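Long-range contact in A151R (African swine fever virus Georgia 2007/1, PDB 7CMA), which is a zinc-binding non-structural viral protein of uncertain activity, possibly an oxygenase: residues K16-I21 with M78-I83. Numbering follows the deposited sequence.
Sequences KLIECI and MIYNWI
The helical segments 16-21 and 78-83 pack with their axes 9.7 Å apart at closest approach and their N-to-C directions inclined at 127°, and the backbones come nearest at Ile18 and Tyr80, whose CA atoms are 6.3 Å apart. The CB of Tyr80 points toward helix 3-28, and chi1 of 167° puts CG anti to the backbone N; Leu17 meets the ring at its edge and Ile18 the CB-CG root of the side chain. The side chains of Leu17 and Tyr80 cross at about a right angle, with the CD2 methyl of Leu17 close to the ring plane, 3.9 Å from Tyr80 CD1. Ile18 also crosses Tyr80 at about a right angle, its CG1 lying 3.7 Å from Tyr80 CB. One turn further on, Ile21 lies across Ile79 through two methyl pairs, CD1 of Ile21 standing 3.9 Å from CG2 of Ile79 and CG2 of Ile21 4.0 Å from CD1 of Ile79. The same Ile21 CD1 also meets Ile83 CD1 tip to tip at 4.2 Å, while Leu17 CD2 touches that isoleucine methyl more loosely. Beyond the pair, Ile92 of strand 90-94 packs on both Ile21 and Ile79, and Ile31 of strand 30-35 on Ile21, joining the two helices to the five-stranded antiparallel sheet. Phe148, from a loop, packs on Leu17. All six touching residues are buried, and their contact is made by hydrocarbon and aromatic carbon without polar pairing, so the two helices are held here by apolar packing at ordinary van der Waals distances, as part of the hydrophobic core beside the sheet.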
ATOM      1  N   LYS A  16      -3.921   8.621   7.485  1.00 42.17           N
ATOM      2  CA  LYS A  16      -3.391   7.468   8.258  1.00 43.85           C
ATOM      3  C   LYS A  16      -2.383   7.979   9.301  1.00 38.54           C
ATOM      4  O   LYS A  16      -2.454   7.529  10.440  1.00 41.79           O
ATOM      5  CB  LYS A  16      -2.761   6.432   7.324  1.00 45.53           C
ATOM      6  CG  LYS A  16      -3.751   5.571   6.551  1.00 50.10           C
ATOM      7  CD  LYS A  16      -3.245   4.173   6.246  1.00 60.27           C
ATOM      8  CE  LYS A  16      -2.908   3.965   4.785  1.00 66.93           C
ATOM      9  NZ  LYS A  16      -1.766   4.809   4.358  1.00 79.50           N
ATOM     10  N   LEU A  17      -1.538   8.944   8.938  1.00 43.08           N
ATOM     11  CA  LEU A  17      -0.477   9.473   9.840  1.00 37.28           C
ATOM     12  C   LEU A  17      -1.131  10.315  10.942  1.00 40.46           C
ATOM     13  O   LEU A  17      -0.831  10.060  12.107  1.00 41.35           O
ATOM     14  CB  LEU A  17       0.539  10.285   9.032  1.00 43.08           C
ATOM     15  CG  LEU A  17       1.751  10.793   9.819  1.00 43.82           C
ATOM     16  CD1 LEU A  17       2.351   9.693  10.688  1.00 36.40           C
ATOM     17  CD2 LEU A  17       2.807  11.360   8.880  1.00 45.29           C
ATOM     18  N   ILE A  18      -2.136  11.124  10.591  1.00 37.77           N
ATOM     19  CA  ILE A  18      -2.919  11.922  11.583  1.00 44.24           C
ATOM     20  C   ILE A  18      -3.613  10.964  12.555  1.00 45.75           C
ATOM     21  O   ILE A  18      -3.597  11.248  13.766  1.00 46.66           O
ATOM     22  CB  ILE A  18      -3.925  12.864  10.892  1.00 42.58           C
ATOM     23  CG1 ILE A  18      -3.220  14.051  10.232  1.00 44.93           C
ATOM     24  CG2 ILE A  18      -4.998  13.317  11.870  1.00 45.51           C
ATOM     25  CD1 ILE A  18      -4.154  15.015   9.527  1.00 53.18           C
ATOM     26  N   GLU A  19      -4.218   9.887  12.046  1.00 45.45           N
ATOM     27  CA  GLU A  19      -4.922   8.885  12.894  1.00 48.89           C
ATOM     28  C   GLU A  19      -3.907   8.241  13.849  1.00 43.77           C
ATOM     29  O   GLU A  19      -4.190   8.181  15.052  1.00 46.81           O
ATOM     30  CB  GLU A  19      -5.620   7.827  12.033  1.00 52.66           C
ATOM     31  CG  GLU A  19      -6.584   6.945  12.816  1.00 55.71           C
ATOM     32  CD  GLU A  19      -7.904   7.602  13.195  1.00 71.31           C
ATOM     33  OE1 GLU A  19      -8.115   8.775  12.815  1.00 74.06           O
ATOM     34  OE2 GLU A  19      -8.703   6.954  13.904  1.00 73.49           O
ATOM     35  N   CYS A  20      -2.743   7.854  13.329  1.00 41.79           N
ATOM     36  CA  CYS A  20      -1.631   7.296  14.139  1.00 43.74           C
ATOM     37  C   CYS A  20      -1.232   8.286  15.244  1.00 39.21           C
ATOM     38  O   CYS A  20      -1.184   7.874  16.425  1.00 42.32           O
ATOM     39  CB  CYS A  20      -0.431   6.966  13.262  1.00 48.11           C
ATOM     40  SG  CYS A  20       0.832   6.000  14.125  1.00 51.03           S
ATOM     41  N   ILE A  21      -0.983   9.547  14.884  1.00 39.85           N
ATOM     42  CA  ILE A  21      -0.563  10.596  15.863  1.00 39.27           C
ATOM     43  C   ILE A  21      -1.688  10.798  16.881  1.00 47.22           C
ATOM     44  O   ILE A  21      -1.384  10.875  18.083  1.00 46.94           O
ATOM     45  CB  ILE A  21      -0.191  11.911  15.156  1.00 40.05           C
ATOM     46  CG1 ILE A  21       0.975  11.709  14.182  1.00 38.79           C
ATOM     47  CG2 ILE A  21       0.106  13.001  16.176  1.00 43.95           C
ATOM     48  CD1 ILE A  21       1.196  12.863  13.247  1.00 40.87           C
ATOM     49  N   MET A  78      -1.992  19.583  13.110  1.00 49.00           N
ATOM     50  CA  MET A  78      -0.908  20.594  13.264  1.00 53.15           C
ATOM     51  C   MET A  78       0.452  19.897  13.193  1.00 43.91           C
ATOM     52  O   MET A  78       1.356  20.425  12.512  1.00 39.60           O
ATOM     53  CB  MET A  78      -1.019  21.331  14.604  1.00 64.63           C
ATOM     54  CG  MET A  78      -2.141  22.351  14.651  1.00 76.80           C
ATOM     55  SD  MET A  78      -2.558  22.842  16.349  1.00 79.44           S
ATOM     56  CE  MET A  78      -3.570  24.287  16.035  1.00 83.31           C
ATOM     57  N   ILE A  79       0.582  18.735  13.839  1.00 44.97           N
ATOM     58  CA  ILE A  79       1.860  17.967  13.880  1.00 43.23           C
ATOM     59  C   ILE A  79       2.152  17.393  12.483  1.00 41.51           C
ATOM     60  O   ILE A  79       3.309  17.502  12.047  1.00 40.22           O
ATOM     61  CB  ILE A  79       1.824  16.883  14.974  1.00 41.43           C
ATOM     62  CG1 ILE A  79       1.734  17.504  16.371  1.00 44.40           C
ATOM     63  CG2 ILE A  79       3.023  15.955  14.849  1.00 49.33           C
ATOM     64  CD1 ILE A  79       1.566  16.500  17.483  1.00 47.62           C
ATOM     65  N   TYR A  80       1.127  16.910  11.765  1.00 37.61           N
ATOM     66  CA  TYR A  80       1.296  16.415  10.369  1.00 42.34           C
ATOM     67  C   TYR A  80       1.741  17.566   9.456  1.00 37.04           C
ATOM     68  O   TYR A  80       2.615  17.353   8.609  1.00 44.50           O
ATOM     69  CB  TYR A  80       0.008  15.799   9.819  1.00 43.57           C
ATOM     70  CG  TYR A  80       0.031  15.578   8.327  1.00 43.66           C
ATOM     71  CD1 TYR A  80       0.646  14.463   7.782  1.00 48.93           C
ATOM     72  CD2 TYR A  80      -0.457  16.539   7.451  1.00 46.18           C
ATOM     73  CE1 TYR A  80       0.740  14.284   6.411  1.00 47.67           C
ATOM     74  CE2 TYR A  80      -0.411  16.354   6.077  1.00 48.76           C
ATOM     75  CZ  TYR A  80       0.207  15.232   5.556  1.00 46.84           C
ATOM     76  OH  TYR A  80       0.270  15.052   4.205  1.00 62.62           O
ATOM     77  N   ASN A  81       1.134  18.744   9.616  1.00 42.55           N
ATOM     78  CA  ASN A  81       1.425  19.927   8.759  1.00 48.86           C
ATOM     79  C   ASN A  81       2.889  20.342   8.955  1.00 44.12           C
ATOM     80  O   ASN A  81       3.566  20.575   7.938  1.00 53.56           O
ATOM     81  CB  ASN A  81       0.445  21.071   9.027  1.00 51.43           C
ATOM     82  CG  ASN A  81      -0.915  20.829   8.404  1.00 57.37           C
ATOM     83  OD1 ASN A  81      -1.050  20.035   7.475  1.00 56.29           O
ATOM     84  ND2 ASN A  81      -1.935  21.486   8.928  1.00 62.61           N
ATOM     85  N   TRP A  82       3.410  20.186  10.176  1.00 44.52           N
ATOM     86  CA  TRP A  82       4.839  20.429  10.516  1.00 41.62           C
ATOM     87  C   TRP A  82       5.723  19.375   9.834  1.00 39.96           C
ATOM     88  O   TRP A  82       6.770  19.749   9.277  1.00 39.58           O
ATOM     89  CB  TRP A  82       5.030  20.443  12.038  1.00 40.91           C
ATOM     90  CG  TRP A  82       6.459  20.469  12.487  1.00 43.41           C
ATOM     91  CD1 TRP A  82       7.274  21.561  12.569  1.00 46.23           C
ATOM     92  CD2 TRP A  82       7.198  19.378  13.068  1.00 43.87           C
ATOM     93  NE1 TRP A  82       8.493  21.207  13.081  1.00 40.48           N
ATOM     94  CE2 TRP A  82       8.468  19.879  13.421  1.00 41.39           C
ATOM     95  CE3 TRP A  82       6.934  18.020  13.267  1.00 46.65           C
ATOM     96  CZ2 TRP A  82       9.463  19.070  13.973  1.00 41.49           C
ATOM     97  CZ3 TRP A  82       7.909  17.226  13.828  1.00 44.49           C
ATOM     98  CH2 TRP A  82       9.162  17.741  14.155  1.00 41.50           C
ATOM     99  N   ILE A  83       5.330  18.100   9.905  1.00 46.29           N
ATOM    100  CA  ILE A  83       6.127  16.974   9.333  1.00 41.95           C
ATOM    101  C   ILE A  83       6.243  17.173   7.818  1.00 39.89           C
ATOM    102  O   ILE A  83       7.369  17.099   7.302  1.00 39.54           O
ATOM    103  CB  ILE A  83       5.506  15.609   9.678  1.00 44.67           C
ATOM    104  CG1 ILE A  83       5.764  15.219  11.140  1.00 46.44           C
ATOM    105  CG2 ILE A  83       6.006  14.542   8.716  1.00 42.29           C
ATOM    106  CD1 ILE A  83       4.873  14.099  11.641  1.00 51.68           C
TER